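Local coordinates for protein malic enzyme (Entamoeba histolytica, PDB 3NV9) that probably catalyses the oxidative decarboxylation of malate to pyruvate with an NAD- or NADP-type cofactor, working as a dimer of two entangled subunits, at residues 91-96 and 369-374; 177-182 and 188-193; 380-385 and 426-431; 230-235 and 248-253; 45-50 and 120-125. One frame throughout, in Å; residues are numbered along the deposited sequence.

Contact 1. Residues 91-96 and 369-374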
# COMPACT_ATOMS: atom_id res chain seq x y z
N ASN A 91 -1.49 7.63 -9.33
CA ASN A 91 -2.85 7.51 -8.79
C ASN A 91 -2.86 6.92 -7.34
O ASN A 91 -3.88 6.40 -6.90
CB ASN A 91 -3.72 6.70 -9.80
CG ASN A 91 -5.26 6.78 -9.52
OD1 ASN A 91 -5.92 5.73 -9.50
ND2 ASN A 91 -5.80 7.97 -9.32
N PHE A 92 -1.74 7.06 -6.60
CA PHE A 92 -1.52 6.30 -5.32
C PHE A 92 -1.57 7.26 -4.14
O PHE A 92 -0.78 8.23 -4.07
CB PHE A 92 -0.15 5.55 -5.34
CG PHE A 92 -0.03 4.37 -4.37
CD1 PHE A 92 -1.17 3.63 -3.95
CD2 PHE A 92 1.24 3.93 -3.97
CE1 PHE A 92 -1.03 2.49 -3.09
CE2 PHE A 92 1.40 2.81 -3.11
CZ PHE A 92 0.26 2.09 -2.65
N VAL A 93 -2.50 6.99 -3.22
CA VAL A 93 -2.71 7.82 -2.06
C VAL A 93 -2.38 7.05 -0.80
O VAL A 93 -2.77 5.88 -0.69
CB VAL A 93 -4.13 8.38 -2.01
CG1 VAL A 93 -4.39 9.06 -0.67
CG2 VAL A 93 -4.32 9.42 -3.21
N GLY A 94 -1.59 7.66 0.11
CA GLY A 94 -1.32 7.05 1.43
C GLY A 94 -2.22 7.62 2.51
O GLY A 94 -2.31 8.82 2.64
N VAL A 95 -2.93 6.77 3.22
CA VAL A 95 -3.85 7.23 4.25
C VAL A 95 -3.01 7.08 5.51
O VAL A 95 -2.89 5.98 6.04
CB VAL A 95 -5.15 6.32 4.33
CG1 VAL A 95 -6.23 6.85 5.29
CG2 VAL A 95 -5.82 6.23 2.92
N VAL A 96 -2.40 8.18 5.93
CA VAL A 96 -1.39 8.21 6.99
C VAL A 96 -2.06 8.64 8.29
O VAL A 96 -2.75 9.66 8.34
CB VAL A 96 -0.17 9.14 6.61
CG1 VAL A 96 0.87 9.25 7.76
CG2 VAL A 96 0.50 8.60 5.37
N GLY A 369 -9.45 15.07 -8.13
CA GLY A 369 -9.24 16.30 -8.89
C GLY A 369 -7.79 16.70 -8.77
O GLY A 369 -7.12 17.03 -9.78
N ALA A 370 -7.30 16.68 -7.52
CA ALA A 370 -5.94 17.11 -7.26
C ALA A 370 -4.90 16.25 -7.94
O ALA A 370 -3.86 16.77 -8.34
CB ALA A 370 -5.67 17.19 -5.75
N LEU A 371 -5.16 14.95 -8.02
CA LEU A 371 -4.26 14.00 -8.64
C LEU A 371 -4.17 14.23 -10.17
O LEU A 371 -3.07 14.14 -10.78
CB LEU A 371 -4.67 12.56 -8.32
CG LEU A 371 -4.35 11.98 -6.92
CD1 LEU A 371 -4.90 10.58 -6.82
CD2 LEU A 371 -2.79 11.98 -6.65
N ILE A 372 -5.32 14.53 -10.79
CA ILE A 372 -5.38 14.61 -12.25
C ILE A 372 -4.51 15.76 -12.82
O ILE A 372 -3.74 15.57 -13.73
CB ILE A 372 -6.85 14.67 -12.73
CG1 ILE A 372 -7.43 13.23 -12.85
CG2 ILE A 372 -6.93 15.43 -14.01
CD1 ILE A 372 -8.94 13.12 -12.79
N VAL A 373 -4.63 16.93 -12.22
CA VAL A 373 -3.89 18.12 -12.64
C VAL A 373 -2.65 18.35 -11.75
O VAL A 373 -2.04 19.43 -11.78
CB VAL A 373 -4.80 19.38 -12.56
CG1 VAL A 373 -5.92 19.31 -13.57
CG2 VAL A 373 -5.35 19.53 -11.12
N ARG A 374 -2.30 17.35 -10.93
CA ARG A 374 -1.08 17.45 -10.12
C ARG A 374 -1.02 18.75 -9.28
O ARG A 374 -0.05 19.47 -9.30
CB ARG A 374 0.17 17.29 -11.02
CG ARG A 374 0.28 15.89 -11.66
CD ARG A 374 1.69 15.60 -12.15
NE ARG A 374 2.66 16.00 -11.12
CZ ARG A 374 3.84 16.57 -11.33
NH1 ARG A 374 4.25 16.83 -12.57
NH2 ARG A 374 4.58 16.90 -10.29

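Contact 2. Residues 177-182 and 188-193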
# COMPACT_ATOMS: atom_id res chain seq x y z
N LYS A 177 0.92 21.17 13.04
CA LYS A 177 2.34 21.25 12.78
C LYS A 177 2.70 20.34 11.62
O LYS A 177 3.41 20.74 10.68
CB LYS A 177 3.14 20.92 14.08
CG LYS A 177 4.61 20.87 13.84
CD LYS A 177 5.45 20.76 15.13
CE LYS A 177 6.97 20.83 14.83
NZ LYS A 177 7.81 20.91 16.07
N ILE A 178 2.21 19.10 11.69
CA ILE A 178 2.47 18.10 10.66
C ILE A 178 1.94 18.56 9.31
O ILE A 178 2.66 18.55 8.33
CB ILE A 178 1.85 16.73 11.06
CG1 ILE A 178 2.52 16.18 12.34
CG2 ILE A 178 2.02 15.72 9.94
CD1 ILE A 178 1.66 15.10 13.10
N LEU A 179 0.69 18.99 9.26
CA LEU A 179 0.13 19.38 7.96
C LEU A 179 0.88 20.60 7.41
O LEU A 179 1.39 20.59 6.28
CB LEU A 179 -1.39 19.65 8.09
CG LEU A 179 -2.00 20.32 6.82
CD1 LEU A 179 -1.90 19.40 5.60
CD2 LEU A 179 -3.39 20.84 7.00
N ASP A 180 0.98 21.63 8.24
CA ASP A 180 1.51 22.94 7.84
C ASP A 180 2.92 22.84 7.29
O ASP A 180 3.22 23.44 6.25
CB ASP A 180 1.45 23.93 9.02
CG ASP A 180 0.03 24.18 9.49
OD1 ASP A 180 -0.88 23.86 8.72
OD2 ASP A 180 -0.19 24.67 10.62
N VAL A 181 3.78 22.05 7.96
CA VAL A 181 5.17 21.81 7.47
C VAL A 181 5.17 20.96 6.23
O VAL A 181 5.77 21.34 5.22
CB VAL A 181 6.04 21.07 8.51
CG1 VAL A 181 7.38 20.70 7.92
CG2 VAL A 181 6.24 21.93 9.74
N LEU A 182 4.51 19.79 6.30
CA LEU A 182 4.51 18.83 5.17
C LEU A 182 3.93 19.37 3.89
O LEU A 182 4.39 19.02 2.85
CB LEU A 182 3.74 17.54 5.48
CG LEU A 182 4.40 16.63 6.47
CD1 LEU A 182 3.49 15.47 6.70
CD2 LEU A 182 5.81 16.22 5.98
N ILE A 188 4.63 16.32 -3.47
CA ILE A 188 3.24 15.93 -3.69
C ILE A 188 2.33 16.71 -2.72
O ILE A 188 2.79 17.25 -1.72
CB ILE A 188 2.99 14.40 -3.52
CG1 ILE A 188 3.36 13.94 -2.10
CG2 ILE A 188 3.75 13.63 -4.58
CD1 ILE A 188 3.16 12.44 -1.82
N PRO A 189 1.04 16.82 -3.04
CA PRO A 189 0.06 17.41 -2.14
C PRO A 189 -0.17 16.60 -0.85
O PRO A 189 -0.39 15.38 -0.91
CB PRO A 189 -1.25 17.39 -2.98
CG PRO A 189 -1.05 16.30 -3.93
CD PRO A 189 0.42 16.40 -4.31
N VAL A 190 -0.14 17.33 0.28
CA VAL A 190 -0.43 16.80 1.59
C VAL A 190 -1.55 17.60 2.23
O VAL A 190 -1.52 18.83 2.25
CB VAL A 190 0.83 16.85 2.53
CG1 VAL A 190 0.53 16.30 3.95
CG2 VAL A 190 1.92 16.07 1.89
N TRP A 191 -2.54 16.90 2.76
CA TRP A 191 -3.67 17.58 3.37
C TRP A 191 -4.12 16.69 4.52
O TRP A 191 -3.66 15.58 4.66
CB TRP A 191 -4.77 17.85 2.32
CG TRP A 191 -5.75 16.76 2.11
CD1 TRP A 191 -5.47 15.43 2.00
CD2 TRP A 191 -7.19 16.90 1.96
NE1 TRP A 191 -6.65 14.73 1.80
CE2 TRP A 191 -7.71 15.60 1.79
CE3 TRP A 191 -8.07 17.99 1.97
CZ2 TRP A 191 -9.09 15.37 1.62
CZ3 TRP A 191 -9.45 17.76 1.79
CH2 TRP A 191 -9.93 16.47 1.63
N HIS A 192 -5.02 17.20 5.34
CA HIS A 192 -5.49 16.48 6.51
C HIS A 192 -7.04 16.40 6.35
O HIS A 192 -7.75 17.40 6.39
CB HIS A 192 -4.94 17.18 7.78
CG HIS A 192 -5.47 16.65 9.09
ND1 HIS A 192 -6.00 15.39 9.24
CD2 HIS A 192 -5.49 17.19 10.32
CE1 HIS A 192 -6.38 15.20 10.50
NE2 HIS A 192 -6.08 16.28 11.18
N ASP A 193 -7.54 15.19 6.07
CA ASP A 193 -8.93 14.97 5.71
C ASP A 193 -9.84 15.56 6.78
O ASP A 193 -10.79 16.25 6.46
CB ASP A 193 -9.17 13.45 5.57
CG ASP A 193 -10.50 13.08 4.90
OD1 ASP A 193 -11.17 13.96 4.32
OD2 ASP A 193 -10.88 11.88 5.00

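Contact 3. Residues 380-385 and 426-431. With SO4 (sulfate ion), chain C.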
# COMPACT_ATOMS: atom_id res chain seq x y z
N ASP A 380 -7.84 25.99 0.30
CA ASP A 380 -9.18 26.19 0.85
C ASP A 380 -10.17 26.43 -0.30
O ASP A 380 -11.29 25.95 -0.28
CB ASP A 380 -9.23 27.36 1.84
CG ASP A 380 -8.58 27.04 3.20
OD1 ASP A 380 -8.11 25.88 3.41
OD2 ASP A 380 -8.55 27.96 4.09
N ASN A 381 -9.75 27.15 -1.32
CA ASN A 381 -10.62 27.37 -2.47
C ASN A 381 -11.07 26.06 -3.11
O ASN A 381 -12.24 25.90 -3.46
CB ASN A 381 -9.93 28.29 -3.46
CG ASN A 381 -9.83 29.72 -2.94
OD1 ASN A 381 -10.47 30.08 -1.95
ND2 ASN A 381 -9.05 30.56 -3.62
N MET A 382 -10.13 25.14 -3.23
CA MET A 382 -10.37 23.86 -3.85
C MET A 382 -11.38 23.09 -3.00
O MET A 382 -12.34 22.55 -3.54
CB MET A 382 -9.06 23.10 -3.96
CG MET A 382 -8.24 23.53 -5.15
SD MET A 382 -6.56 22.93 -4.94
CE MET A 382 -6.79 21.14 -5.29
N ALA A 383 -11.17 23.09 -1.67
CA ALA A 383 -12.15 22.49 -0.76
C ALA A 383 -13.53 23.06 -0.94
O ALA A 383 -14.51 22.34 -0.84
CB ALA A 383 -11.73 22.66 0.68
N ILE A 384 -13.60 24.37 -1.16
CA ILE A 384 -14.89 25.08 -1.29
C ILE A 384 -15.55 24.74 -2.65
O ILE A 384 -16.74 24.56 -2.74
CB ILE A 384 -14.74 26.60 -1.07
CG1 ILE A 384 -14.51 26.90 0.44
CG2 ILE A 384 -15.96 27.37 -1.62
CD1 ILE A 384 -14.00 28.31 0.79
N ALA A 385 -14.76 24.62 -3.69
CA ALA A 385 -15.32 24.23 -4.98
C ALA A 385 -16.02 22.85 -4.83
O ALA A 385 -17.12 22.65 -5.35
CB ALA A 385 -14.16 24.18 -6.01
N ILE A 426 -6.13 24.95 -10.90
CA ILE A 426 -5.61 25.85 -11.97
C ILE A 426 -5.84 27.34 -11.65
O ILE A 426 -4.90 28.13 -11.72
CB ILE A 426 -6.22 25.51 -13.36
CG1 ILE A 426 -5.89 24.06 -13.72
CG2 ILE A 426 -5.73 26.54 -14.44
CD1 ILE A 426 -6.59 23.56 -14.93
N LYS A 427 -7.06 27.72 -11.29
CA LYS A 427 -7.29 29.11 -10.94
C LYS A 427 -6.46 29.61 -9.71
O LYS A 427 -6.03 30.77 -9.66
CB LYS A 427 -8.77 29.36 -10.73
CG LYS A 427 -9.08 30.76 -10.21
CD LYS A 427 -10.59 30.96 -9.91
CE LYS A 427 -10.78 32.18 -9.01
NZ LYS A 427 -12.08 32.84 -9.33
N ASP A 428 -6.26 28.74 -8.72
CA ASP A 428 -5.46 29.09 -7.56
C ASP A 428 -3.94 29.14 -7.88
O ASP A 428 -3.15 29.71 -7.10
CB ASP A 428 -5.76 28.10 -6.43
CG ASP A 428 -7.17 28.26 -5.85
OD1 ASP A 428 -7.80 29.36 -5.94
OD2 ASP A 428 -7.65 27.26 -5.27
N GLY A 429 -3.52 28.55 -9.00
CA GLY A 429 -2.13 28.55 -9.40
C GLY A 429 -1.29 27.43 -8.79
O GLY A 429 -0.03 27.43 -8.89
N VAL A 430 -2.00 26.46 -8.19
CA VAL A 430 -1.33 25.30 -7.62
C VAL A 430 -1.24 24.07 -8.55
O VAL A 430 -0.52 23.11 -8.24
CB VAL A 430 -1.88 24.97 -6.25
CG1 VAL A 430 -1.81 26.23 -5.40
CG2 VAL A 430 -3.35 24.44 -6.33
N ALA A 431 -1.92 24.12 -9.70
CA ALA A 431 -1.89 23.01 -10.65
C ALA A 431 -0.63 23.00 -11.50
O ALA A 431 -0.17 24.04 -11.96
CB ALA A 431 -3.13 23.00 -11.54
S SO4 C . -4.16 28.10 1.08
O1 SO4 C . -4.08 29.52 0.82
O2 SO4 C . -3.41 27.41 0.04
O3 SO4 C . -3.57 27.82 2.38
O4 SO4 C . -5.54 27.72 1.20

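Contact 4. Residues 230-235 and 248-253. With SO4 (sulfate ion), chain G.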
# COMPACT_ATOMS: atom_id res chain seq x y z
N SER A 230 -11.31 19.65 13.07
CA SER A 230 -12.50 19.71 12.15
C SER A 230 -13.31 21.00 12.28
O SER A 230 -13.52 21.69 11.31
CB SER A 230 -13.42 18.51 12.29
OG SER A 230 -12.71 17.34 11.94
N ASN A 231 -13.78 21.28 13.49
CA ASN A 231 -14.62 22.43 13.72
C ASN A 231 -13.98 23.77 13.34
O ASN A 231 -14.64 24.67 12.76
CB ASN A 231 -15.12 22.44 15.16
CG ASN A 231 -16.61 22.27 15.24
OD1 ASN A 231 -17.25 21.84 14.28
ND2 ASN A 231 -17.20 22.65 16.37
N THR A 232 -12.70 23.89 13.69
CA THR A 232 -11.84 25.02 13.38
C THR A 232 -11.84 25.27 11.87
O THR A 232 -11.98 26.42 11.41
CB THR A 232 -10.39 24.72 13.90
OG1 THR A 232 -10.25 25.17 15.24
CG2 THR A 232 -9.33 25.37 13.11
N THR A 233 -11.67 24.20 11.09
CA THR A 233 -11.58 24.32 9.64
C THR A 233 -12.96 24.58 9.05
O THR A 233 -13.06 25.30 8.06
CB THR A 233 -10.93 23.11 8.99
OG1 THR A 233 -9.78 22.72 9.76
CG2 THR A 233 -10.51 23.41 7.55
N CYS A 234 -14.00 24.03 9.71
CA CYS A 234 -15.40 24.25 9.32
C CYS A 234 -15.75 25.72 9.41
O CYS A 234 -16.32 26.27 8.49
CB CYS A 234 -16.38 23.43 10.14
SG CYS A 234 -16.34 21.67 9.73
N LEU A 235 -15.36 26.34 10.52
CA LEU A 235 -15.56 27.76 10.75
C LEU A 235 -14.83 28.57 9.71
O LEU A 235 -15.42 29.45 9.10
CB LEU A 235 -15.08 28.14 12.16
CG LEU A 235 -15.48 29.51 12.69
CD1 LEU A 235 -15.49 29.41 14.21
CD2 LEU A 235 -14.44 30.56 12.18
N ILE A 248 -20.73 34.79 14.81
CA ILE A 248 -20.23 33.43 15.02
C ILE A 248 -19.60 33.25 16.43
O ILE A 248 -18.77 34.06 16.83
CB ILE A 248 -19.18 33.09 13.90
CG1 ILE A 248 -19.88 32.64 12.62
CG2 ILE A 248 -18.25 31.98 14.31
CD1 ILE A 248 -18.95 32.41 11.52
N VAL A 249 -19.97 32.21 17.17
CA VAL A 249 -19.21 31.89 18.37
C VAL A 249 -18.68 30.45 18.32
O VAL A 249 -19.49 29.52 18.14
CB VAL A 249 -20.07 31.85 19.66
CG1 VAL A 249 -19.20 32.14 20.88
CG2 VAL A 249 -21.32 32.67 19.57
N MET A 250 -17.39 30.26 18.56
CA MET A 250 -16.86 28.92 18.89
C MET A 250 -16.61 28.64 20.42
O MET A 250 -16.12 29.51 21.14
CB MET A 250 -15.61 28.66 18.06
CG MET A 250 -14.89 27.41 18.40
SD MET A 250 -14.02 26.84 16.94
CE MET A 250 -12.43 27.59 16.99
N PHE A 251 -16.92 27.44 20.91
CA PHE A 251 -16.56 27.06 22.30
C PHE A 251 -15.52 25.93 22.37
O PHE A 251 -15.60 24.95 21.62
CB PHE A 251 -17.77 26.66 23.13
CG PHE A 251 -18.77 27.76 23.34
CD1 PHE A 251 -19.60 28.20 22.28
CD2 PHE A 251 -18.93 28.36 24.61
CE1 PHE A 251 -20.55 29.24 22.48
CE2 PHE A 251 -19.91 29.39 24.83
CZ PHE A 251 -20.70 29.83 23.78
N ASP A 252 -14.53 26.08 23.25
CA ASP A 252 -13.68 24.95 23.61
C ASP A 252 -14.08 24.40 25.00
O ASP A 252 -15.17 24.74 25.50
CB ASP A 252 -12.21 25.33 23.50
CG ASP A 252 -11.79 26.31 24.54
OD1 ASP A 252 -12.64 26.61 25.40
OD2 ASP A 252 -10.64 26.77 24.49
N SER A 253 -13.25 23.55 25.61
CA SER A 253 -13.58 22.97 26.95
C SER A 253 -13.79 24.02 28.06
O SER A 253 -14.65 23.85 28.95
CB SER A 253 -12.54 21.93 27.40
OG SER A 253 -11.19 22.39 27.23
S SO4 G . -11.95 21.58 22.46
O1 SO4 G . -13.40 21.82 22.61
O2 SO4 G . -11.22 22.66 21.78
O3 SO4 G . -11.27 21.39 23.77
O4 SO4 G . -11.84 20.44 21.56

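Contact 5. Residues 45-50 and 120-125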
# COMPACT_ATOMS: atom_id res chain seq x y z
N GLY A 45 -10.57 -8.12 6.34
CA GLY A 45 -10.30 -6.78 5.83
C GLY A 45 -11.27 -6.38 4.74
O GLY A 45 -12.33 -6.99 4.62
N LYS A 46 -10.89 -5.38 3.94
CA LYS A 46 -11.81 -4.78 3.00
C LYS A 46 -11.22 -4.61 1.62
O LYS A 46 -11.97 -4.60 0.66
CB LYS A 46 -12.37 -3.46 3.54
CG LYS A 46 -13.42 -3.69 4.71
CD LYS A 46 -13.81 -2.38 5.38
CE LYS A 46 -12.55 -1.70 6.11
NZ LYS A 46 -12.99 -0.88 7.26
N ILE A 47 -9.89 -4.44 1.54
CA ILE A 47 -9.20 -4.15 0.27
C ILE A 47 -8.09 -5.17 -0.06
O ILE A 47 -7.61 -5.89 0.81
CB ILE A 47 -8.65 -2.69 0.17
CG1 ILE A 47 -7.49 -2.50 1.13
CG2 ILE A 47 -9.72 -1.70 0.54
CD1 ILE A 47 -6.79 -1.09 1.03
N GLN A 48 -7.68 -5.22 -1.32
CA GLN A 48 -6.67 -6.13 -1.76
C GLN A 48 -5.89 -5.49 -2.89
O GLN A 48 -6.24 -4.46 -3.42
CB GLN A 48 -7.32 -7.43 -2.22
CG GLN A 48 -8.31 -7.24 -3.39
CD GLN A 48 -8.74 -8.56 -4.06
OE1 GLN A 48 -8.01 -9.56 -4.06
NE2 GLN A 48 -9.96 -8.56 -4.58
N ILE A 49 -4.78 -6.10 -3.26
CA ILE A 49 -4.05 -5.62 -4.40
C ILE A 49 -4.46 -6.45 -5.61
O ILE A 49 -4.85 -7.59 -5.47
CB ILE A 49 -2.53 -5.66 -4.11
CG1 ILE A 49 -2.06 -4.36 -3.46
CG2 ILE A 49 -1.75 -5.78 -5.41
CD1 ILE A 49 -2.68 -4.02 -2.15
N MET A 50 -4.40 -5.89 -6.80
CA MET A 50 -4.73 -6.65 -8.01
C MET A 50 -3.90 -6.14 -9.20
O MET A 50 -3.62 -4.95 -9.26
CB MET A 50 -6.22 -6.43 -8.26
CG MET A 50 -6.85 -7.29 -9.28
SD MET A 50 -7.02 -9.03 -8.77
CE MET A 50 -8.22 -8.72 -7.47
N LYS A 120 -11.40 4.04 4.58
CA LYS A 120 -11.07 5.24 3.74
C LYS A 120 -10.47 4.79 2.41
O LYS A 120 -10.82 5.31 1.37
CB LYS A 120 -10.05 6.21 4.41
CG LYS A 120 -10.42 6.81 5.77
CD LYS A 120 -11.40 7.97 5.62
CE LYS A 120 -11.62 8.58 7.03
NZ LYS A 120 -12.58 9.78 6.96
N ALA A 121 -9.55 3.83 2.45
CA ALA A 121 -8.90 3.42 1.22
C ALA A 121 -9.95 2.76 0.35
O ALA A 121 -9.91 2.94 -0.85
CB ALA A 121 -7.80 2.44 1.50
N LEU A 122 -10.85 1.93 0.97
CA LEU A 122 -11.91 1.22 0.24
C LEU A 122 -12.76 2.29 -0.50
O LEU A 122 -13.04 2.16 -1.72
CB LEU A 122 -12.81 0.40 1.20
CG LEU A 122 -14.16 -0.08 0.61
CD1 LEU A 122 -13.93 -1.21 -0.48
CD2 LEU A 122 -15.22 -0.57 1.64
N LEU A 123 -13.09 3.37 0.21
CA LEU A 123 -13.93 4.45 -0.39
C LEU A 123 -13.22 5.26 -1.47
O LEU A 123 -13.84 5.77 -2.40
CB LEU A 123 -14.45 5.41 0.67
CG LEU A 123 -15.39 4.85 1.73
CD1 LEU A 123 -15.72 5.93 2.82
CD2 LEU A 123 -16.65 4.20 1.11
N MET A 124 -11.92 5.44 -1.32
CA MET A 124 -11.20 6.19 -2.37
C MET A 124 -11.26 5.42 -3.69
O MET A 124 -11.34 5.99 -4.78
CB MET A 124 -9.77 6.42 -1.95
CG MET A 124 -9.68 7.65 -1.00
SD MET A 124 -8.05 7.69 -0.32
CE MET A 124 -8.34 8.72 1.16
N LYS A 125 -11.23 4.10 -3.59
CA LYS A 125 -11.28 3.32 -4.81
C LYS A 125 -12.69 3.34 -5.39
O LYS A 125 -12.85 3.67 -6.55
CB LYS A 125 -10.81 1.89 -4.59
CG LYS A 125 -10.84 1.09 -5.90
CD LYS A 125 -9.77 1.53 -6.87
CE LYS A 125 -9.65 0.52 -7.99
NZ LYS A 125 -8.44 0.80 -8.79

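Contact 1. Residues 91-96 and 369-374
Asn-91 and Leu-371 mark the closest approach of the two backbones, with their CA atoms 6.6 Å apart, where the start of strand 92-97 meets the last turn of helix 363-372. The strand belongs to the four-stranded parallel sheet of the N-terminal malic enzyme domain; the helix lies in the sequence range of the NAD-binding domain, so an element far along the chain packs against this sheet. Helix 363-372 ends in a Schellman motif: Val-373 is the first residue to leave helical angles, and Arg-374, with phi 53°, follows as the C-prime residue, its N bonded weakly to Leu-371 O while Ala-375 N reaches back to Ala-370 O.

Both side-chain contacts run through Leu-371, which points at the strand and has CG anti to its carbonyl carbon (chi1 -76°). One of its two methyls, CD1, does all the touching. The leucine crosses the Asn-91 side chain at about a right angle and meets Val-93 at a slant. Around this point, Val-93 also packs on Met-124 of helix 114-128 and Leu-371 on Ala-164 of the adjoining strand 164-167, so that Val-93 and Leu-371 are buried among apolar side chains. On Val-93 the branch used is CG2, the methyl beside the backbone N, whose distance to Leu-371 CD1 is 3.8 Å.

Contact 2. Residues 177-182 and 188-193
Leu-179 lies over the backbone of strand 190-192, and its two methyls do different work. CD1 is pressed onto the main chain, 3.4 Å from Val-190 O and equally near Trp-191 CA, while CD2 reaches along the strand to His-192 CB at 4.1 Å. With CG anti to the backbone N (chi1 170°), the branched end is carried off the helix and onto the peptide between Val-190 and Trp-191. One turn on, Leu-182 meets Val-190 at a slant: its CB stands 3.8 Å from Val-190 CG1, and its CD1 touches the same methyl. Val-190 and His-192 both point at the helix, whereas Trp-191 between them points away and lays its indole against helix 363-372, on Phe-363, Ile-366 and Leu-367.

Helix and strand run nearly antiparallel, at 158°, with their axes 7.8 Å apart. They form the second half of a beta-alpha-beta crossover, in which helix 174-185 follows strand 164-167 and the chain returns in strand 190-192, at the edge of the four-stranded parallel sheet. Away from the strand, Lys-177 NZ makes a salt bridge to Asp-149.

The segments meet through hydrocarbon and backbone atoms, all five touching residues being buried. Cohesion here therefore comes from shape and the exclusion of water, while the backbone bonds of Trp-191 are made within the sheet, to Leu-167 of the adjacent strand 164-167.

Contact 3. Residues 380-385 and 426-431
Asn-381 and Asp-428 are joined by the one hydrogen bond between the segments. Asn-381 ND2 donates to Asp-428 OD1 over 2.9 Å, nearly straight at 170°. The acceptor lies in the plane of the Asn-381 amide, but the N-H comes down on OD1 from above the carboxylate, 40° out of its plane, and the two flat groups are turned 43° from each other. OD1 has a second donor in Gln-424 NE2 of its own helix, and OD2 is bonded to Thr-379 OG1 just ahead of helix 380-396, giving the carboxylate three donors, which should restrain its rotation.

Helix 380-396 here meets the end of helix 413-428, which closes in a Schellman motif with Gly-429 at positive phi. That turn brings Val-430 round to face the first helix.

The apolar contact is between Met-382 and Val-430: SD lies 3.8 Å from Val-430 CG2, and the chain then bends, carrying CE off to the side. Separately, Met-382 CG makes a van der Waals approach to the carboxylate, 3.8 Å from Asp-428 OD2.

A sulfate ion, probably from the crystallisation liquor, binds the first helix alone and does not bridge the segments. The backbone N of Asp-380, at the helix N terminus, donates to its O4 at 3.0 Å; Arg-183 NH1 holds the same ion.

Contact 4. Residues 230-235 and 248-253
Leu-235 sets its CD1 methyl against both Ile-248 and Met-250 of the facing strand, and this is the tight part of the contact. The elements are those of a beta-alpha-beta crossover in the Rossmann-fold NAD-binding domain: strand 222-225 leads into helix 229-240, and the chain returns in strand 248-252, which runs 170° to the helix. Leu-235 CD1 stands 3.8 Å from Ile-248 CG2 and 3.9 Å from Met-250 CB. The leucine has CG anti to the backbone N (chi1 -167°), which extends it toward the sheet, and it meets both strand side chains at a slant. Phe-224 of the neighbouring strand and Ile-276 of helix 271-279 also pack on Leu-235.

The axes are 10.4 Å apart at closest approach. Toward the N-terminal part of the helix, contact thins out to a single approach, made by the long side chain of Met-250; Thr-232 meets it through its hydroxyl oxygen, which has a weak hydrogen bond to Ala-227 O. Beyond Met-250 the strand parts from the helix: Asp-252 is partly exposed and makes salt bridges to Arg-261 and Lys-273, and Ser-253 is exposed. A sulfate ion, probably from the crystallisation liquor, lies by this end, bonded weakly by Ser-253 N to its O3. Met-250 bends at chi3 (90°), and its CE comes to rest 3.7 Å from Thr-232 OG1.

Contact 5. Residues 45-50 and 120-125
The backbones come nearest at Ile-47 and Leu-122, whose CA atoms are 6.0 Å apart where strand 47-51 begins beside helix 114-128. Both belong to the N-terminal malic enzyme domain, and the strand is part of the dimer interface: residues 47 to 50 pair antiparallel with a strand of the second subunit, so the sheet runs on from one chain into the other.

Ile-47 carries the contact with both of its branches. CG1 stands between the backbone N and the carbonyl carbon (chi1 70°), and from there CD1 reaches Ala-121 CB at 3.7 Å. The other branch, CG2, lies against the helix surface, 3.7 Å from Leu-122 CA and 3.8 Å from Leu-122 CB. The side chains of Ile-47 and Leu-122 run alongside, pointing opposite ways; the end of Leu-122 lies near Lys-46.

Lys-46 starts out facing the helix, but its ammonium end turns elsewhere, and NZ is held by Gly-115 O and His-40 NE2, with Tyr-64 O of the second subunit as a further partner. Its backbone N and that of Ile-47 both donate to Glu-118 OE1, so two successive amides at the entry to the strand are tied to the same helix. Against the aliphatic part of Lys-46, Leu-122 CD2 stands 4.4 Å from Lys-46 CD, while Leu-122 CD1 lies 4.1 Å from Lys-46 O.

From the N terminus, contact 5 opens first, at 45-50, and closes at 120-125. Before it does, strand 92-97 starts contact 1, so the two loops cross; they also touch, through Met-124 and Lys-120 packing on Val-93 and Val-95. Contact 1 closes only at 369-374, and its long loop contains contacts 2 and 4, which follow each other as short local closures, one in each sheet of the chain. Contact 3 comes last, in series, its helix 380-396 directly following helix 363-372. Contact 5 packs an interface strand against helix 114-128 of its own domain, contact 1 joins the N-terminal sheet to a helix of the NAD-binding region, and Asp-193 of contact 2 forms a long, weak ion pair (OD2 to NZ, 3.3 Å) with Lys-120 of contact 5.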